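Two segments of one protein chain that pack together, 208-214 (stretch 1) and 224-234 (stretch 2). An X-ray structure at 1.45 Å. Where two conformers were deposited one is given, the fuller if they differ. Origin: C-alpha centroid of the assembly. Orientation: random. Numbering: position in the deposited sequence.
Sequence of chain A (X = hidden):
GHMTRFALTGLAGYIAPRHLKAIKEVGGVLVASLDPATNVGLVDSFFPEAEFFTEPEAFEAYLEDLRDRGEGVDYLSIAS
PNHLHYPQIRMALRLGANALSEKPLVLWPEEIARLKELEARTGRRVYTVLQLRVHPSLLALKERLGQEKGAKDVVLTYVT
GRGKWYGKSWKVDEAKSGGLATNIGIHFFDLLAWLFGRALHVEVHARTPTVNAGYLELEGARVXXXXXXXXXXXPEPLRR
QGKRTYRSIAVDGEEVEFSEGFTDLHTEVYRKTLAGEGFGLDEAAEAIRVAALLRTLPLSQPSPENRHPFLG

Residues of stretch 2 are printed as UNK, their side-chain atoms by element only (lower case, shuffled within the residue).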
# COMPACT_ATOMS: atom_id res chain seq x y z
N THR A 208 -23.05 -15.67 9.62
CA THR A 208 -22.91 -15.36 8.19
C THR A 208 -22.09 -14.08 8.09
O THR A 208 -21.73 -13.51 9.09
CB THR A 208 -24.23 -15.01 7.49
OG1 THR A 208 -24.71 -13.74 7.94
CG2 THR A 208 -25.27 -16.09 7.70
N PRO A 209 -21.77 -13.60 6.87
CA PRO A 209 -20.95 -12.40 6.82
C PRO A 209 -21.53 -11.15 7.48
O PRO A 209 -20.78 -10.29 7.94
CB PRO A 209 -20.72 -12.19 5.31
CG PRO A 209 -20.78 -13.60 4.76
CD PRO A 209 -21.84 -14.29 5.56
N THR A 210 -22.86 -11.08 7.56
CA THR A 210 -23.46 -9.87 8.09
C THR A 210 -24.31 -10.13 9.34
O THR A 210 -24.81 -9.15 9.89
CB THR A 210 -24.37 -9.21 7.06
OG1 THR A 210 -25.29 -10.22 6.62
CG2 THR A 210 -23.50 -8.74 5.86
N VAL A 211 -24.41 -11.37 9.80
CA VAL A 211 -25.26 -11.66 10.98
C VAL A 211 -24.55 -12.67 11.86
O VAL A 211 -24.03 -13.68 11.37
CB VAL A 211 -26.56 -12.34 10.57
CG1 VAL A 211 -27.33 -12.86 11.82
CG2 VAL A 211 -27.44 -11.37 9.73
N ASN A 212 -24.53 -12.41 13.16
CA ASN A 212 -24.22 -13.44 14.16
C ASN A 212 -25.32 -13.39 15.21
O ASN A 212 -25.76 -12.31 15.58
CB ASN A 212 -22.89 -13.19 14.87
CG ASN A 212 -21.64 -13.53 14.02
OD1 ASN A 212 -21.64 -13.80 12.79
ND2 ASN A 212 -20.53 -13.58 14.73
N ALA A 213 -25.75 -14.54 15.71
CA ALA A 213 -26.72 -14.56 16.80
C ALA A 213 -26.40 -15.73 17.71
O ALA A 213 -25.81 -16.73 17.27
CB ALA A 213 -28.12 -14.76 16.24
N GLY A 214 -26.81 -15.63 18.95
CA GLY A 214 -26.55 -16.74 19.87
C GLY A 214 -27.16 -16.51 21.24
O GLY A 214 -28.13 -15.75 21.39
N UNK A 224 -30.20 -13.60 25.09
CA UNK A 224 -30.32 -13.99 23.67
C UNK A 224 -29.82 -12.77 22.91
O UNK A 224 -30.29 -11.65 23.17
c UNK A 224 -35.90 -14.62 24.01
n UNK A 224 -36.70 -13.77 24.68
n UNK A 224 -36.30 -15.18 22.88
c UNK A 224 -33.75 -15.76 23.74
n UNK A 224 -34.64 -14.83 24.41
c UNK A 224 -32.30 -15.50 24.08
c UNK A 224 -31.78 -14.28 23.32
N UNK A 225 -28.87 -12.95 21.98
CA UNK A 225 -28.27 -11.82 21.28
C UNK A 225 -28.31 -11.96 19.77
O UNK A 225 -28.30 -13.06 19.24
c UNK A 225 -25.88 -12.71 21.68
c UNK A 225 -26.85 -11.54 21.80
c UNK A 225 -25.08 -13.04 20.56
c UNK A 225 -24.31 -14.17 20.90
c UNK A 225 -23.24 -14.20 18.81
c UNK A 225 -25.60 -13.66 22.65
c UNK A 225 -23.96 -13.05 18.45
n UNK A 225 -24.65 -14.55 22.18
c UNK A 225 -24.88 -12.43 19.30
c UNK A 225 -23.40 -14.77 20.04
N UNK A 226 -28.38 -10.82 19.09
CA UNK A 226 -28.39 -10.75 17.65
C UNK A 226 -27.58 -9.54 17.25
O UNK A 226 -27.80 -8.45 17.80
c UNK A 226 -29.80 -9.32 15.01
c UNK A 226 -30.16 -10.43 12.89
c UNK A 226 -29.96 -10.54 15.66
c UNK A 226 -30.37 -11.63 13.56
c UNK A 226 -29.91 -9.26 13.61
c UNK A 226 -29.84 -10.62 17.16
c UNK A 226 -30.24 -11.68 14.94
N UNK A 227 -26.65 -9.77 16.33
CA UNK A 227 -25.74 -8.74 15.82
C UNK A 227 -25.82 -8.72 14.28
O UNK A 227 -25.67 -9.77 13.65
c UNK A 227 -23.24 -6.88 15.86
c UNK A 227 -21.88 -9.05 16.02
c UNK A 227 -24.32 -9.16 16.27
c UNK A 227 -23.21 -8.38 15.57
N UNK A 228 -26.00 -7.54 13.69
CA UNK A 228 -25.91 -7.48 12.24
C UNK A 228 -25.40 -6.12 11.78
O UNK A 228 -25.60 -5.09 12.46
o UNK A 228 -27.16 -7.78 10.15
c UNK A 228 -27.26 -7.73 11.58
N UNK A 229 -24.73 -6.16 10.65
CA UNK A 229 -24.35 -4.96 9.91
C UNK A 229 -25.22 -4.75 8.68
O UNK A 229 -24.91 -3.88 7.84
c UNK A 229 -22.84 -4.90 9.57
c UNK A 229 -22.03 -4.70 10.87
c UNK A 229 -21.05 -6.20 8.18
c UNK A 229 -22.47 -6.18 8.85
N UNK A 230 -26.27 -5.56 8.56
CA UNK A 230 -27.29 -5.35 7.50
C UNK A 230 -28.44 -4.53 8.10
O UNK A 230 -29.16 -5.02 8.98
c UNK A 230 -27.77 -6.72 7.04
c UNK A 230 -28.81 -6.66 5.95
o UNK A 230 -29.12 -7.74 5.39
o UNK A 230 -29.33 -5.55 5.70
N UNK A 231 -28.62 -3.29 7.62
CA UNK A 231 -29.64 -2.43 8.23
C UNK A 231 -31.08 -2.87 7.92
O UNK A 231 -32.00 -2.39 8.57
c UNK A 231 -27.89 -2.60 6.53
c UNK A 231 -29.33 -1.07 7.61
c UNK A 231 -28.81 -1.39 6.25
N UNK A 232 -31.27 -3.92 7.11
CA UNK A 232 -32.59 -4.50 6.92
C UNK A 232 -33.13 -5.07 8.23
O UNK A 232 -34.33 -5.34 8.36
o UNK A 232 -32.06 -6.80 6.24
c UNK A 232 -32.62 -5.57 5.82
N UNK A 233 -32.25 -5.33 9.20
CA UNK A 233 -32.74 -5.88 10.48
C UNK A 233 -33.15 -4.83 11.50
O UNK A 233 -33.63 -5.14 12.58
c UNK A 233 -30.35 -9.52 8.80
c UNK A 233 -30.50 -8.34 9.52
c UNK A 233 -32.35 -10.37 9.79
c UNK A 233 -31.27 -10.53 8.94
c UNK A 233 -31.55 -8.17 10.38
c UNK A 233 -32.50 -9.19 10.47
c UNK A 233 -31.70 -6.85 11.12
N UNK A 234 -32.95 -3.56 11.18
CA UNK A 234 -33.55 -2.52 12.01
C UNK A 234 -35.08 -2.74 12.00
O UNK A 234 -35.67 -2.97 10.93
c UNK A 234 -33.26 -1.14 11.39
c UNK A 234 -34.00 -0.04 12.20
c UNK A 234 -31.76 -0.85 11.47
O HOH W 1 -27.87 -10.12 5.74

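Position 224 has seven side-chain atoms: three carbons, a nitrogen, then a carbon carrying two more nitrogens. Its end leads away from stretch 1. This guanidinium makes it Arg224, which bonds elsewhere in the structure.

Position 225 has one carbon, then fused five- and six-membered rings of eight carbons and one nitrogen. The rings lie over Gly214. Only an indole fits, so this is Trp225. Gly214 CA is 3.8 Å from the centroid of the Trp225 five-membered ring. Gly214 has no side chain, and an ideal CB there would lie 2.7 Å from Trp225 CZ2, a clash. The backbone pairs both ways: Trp225 N to Gly214 O, 3.0 Å, and Gly214 N to Trp225 O, 3.0 Å.

Position 226 has one carbon and a six-carbon ring without oxygen. The ring touches Val211 and Ala213, on the same sheet face. It is Phe226. Phe226 CE1 is 3.7 Å from Val211 CG1, and Phe226 CD1 is 4.0 Å from Ala213 CB.

Position 227 has four carbons, forked at the second, and its side chain approaches Asn212. This gives Leu227. Its backbone forms the second two-way pair: Leu227 N to Asn212 O, 2.8 Å, and Asn212 N to Leu227 O, 2.9 Å.

Position 228 has one carbon and one oxygen. The oxygen lies at Thr210 O. This is the pattern of Ser228. Ser228 OG donates to Thr210 O at 2.7 Å. It also accepts from the backbone N of position 230.

Position 229 has four carbons, forked at the first, with one arm two carbons long. The side chain touches Thr210. This is Ile229. Ile229 N donates to Thr210 O at 3.1 Å, so that carbonyl takes two hydrogen bonds.

Position 230 has two carbons, the second carrying two oxygens, and lies near Thr210: Asp230. Water 1 links the stretches, 2.7 Å from Asp230 OD2 and 2.7 Å from Thr210 OG1.

Position 231 has three carbons closing a ring onto the backbone N, out of contact with stretch 1, hence Pro231.

Position 232 has one carbon and one oxygen, Ser232. Ser232 N donates to Asp230 OD1 at 2.9 Å.

Position 233 has one carbon and a six-carbon ring. The ring touches Val211. This is Phe233, with Phe233 CE2 3.6 Å from Val211 CG2.

Position 234 has three carbons, one carrying the other two, out of reach of stretch 1: Val234.

The contact is an antiparallel strand pair. Val211 packs against both phenyl rings, while Trp225 covers Gly214 on the other face. Thr210 O anchors the end where stretch 2 leaves the strand.

Stretch 2 224-234: RWFLSIDPSFV
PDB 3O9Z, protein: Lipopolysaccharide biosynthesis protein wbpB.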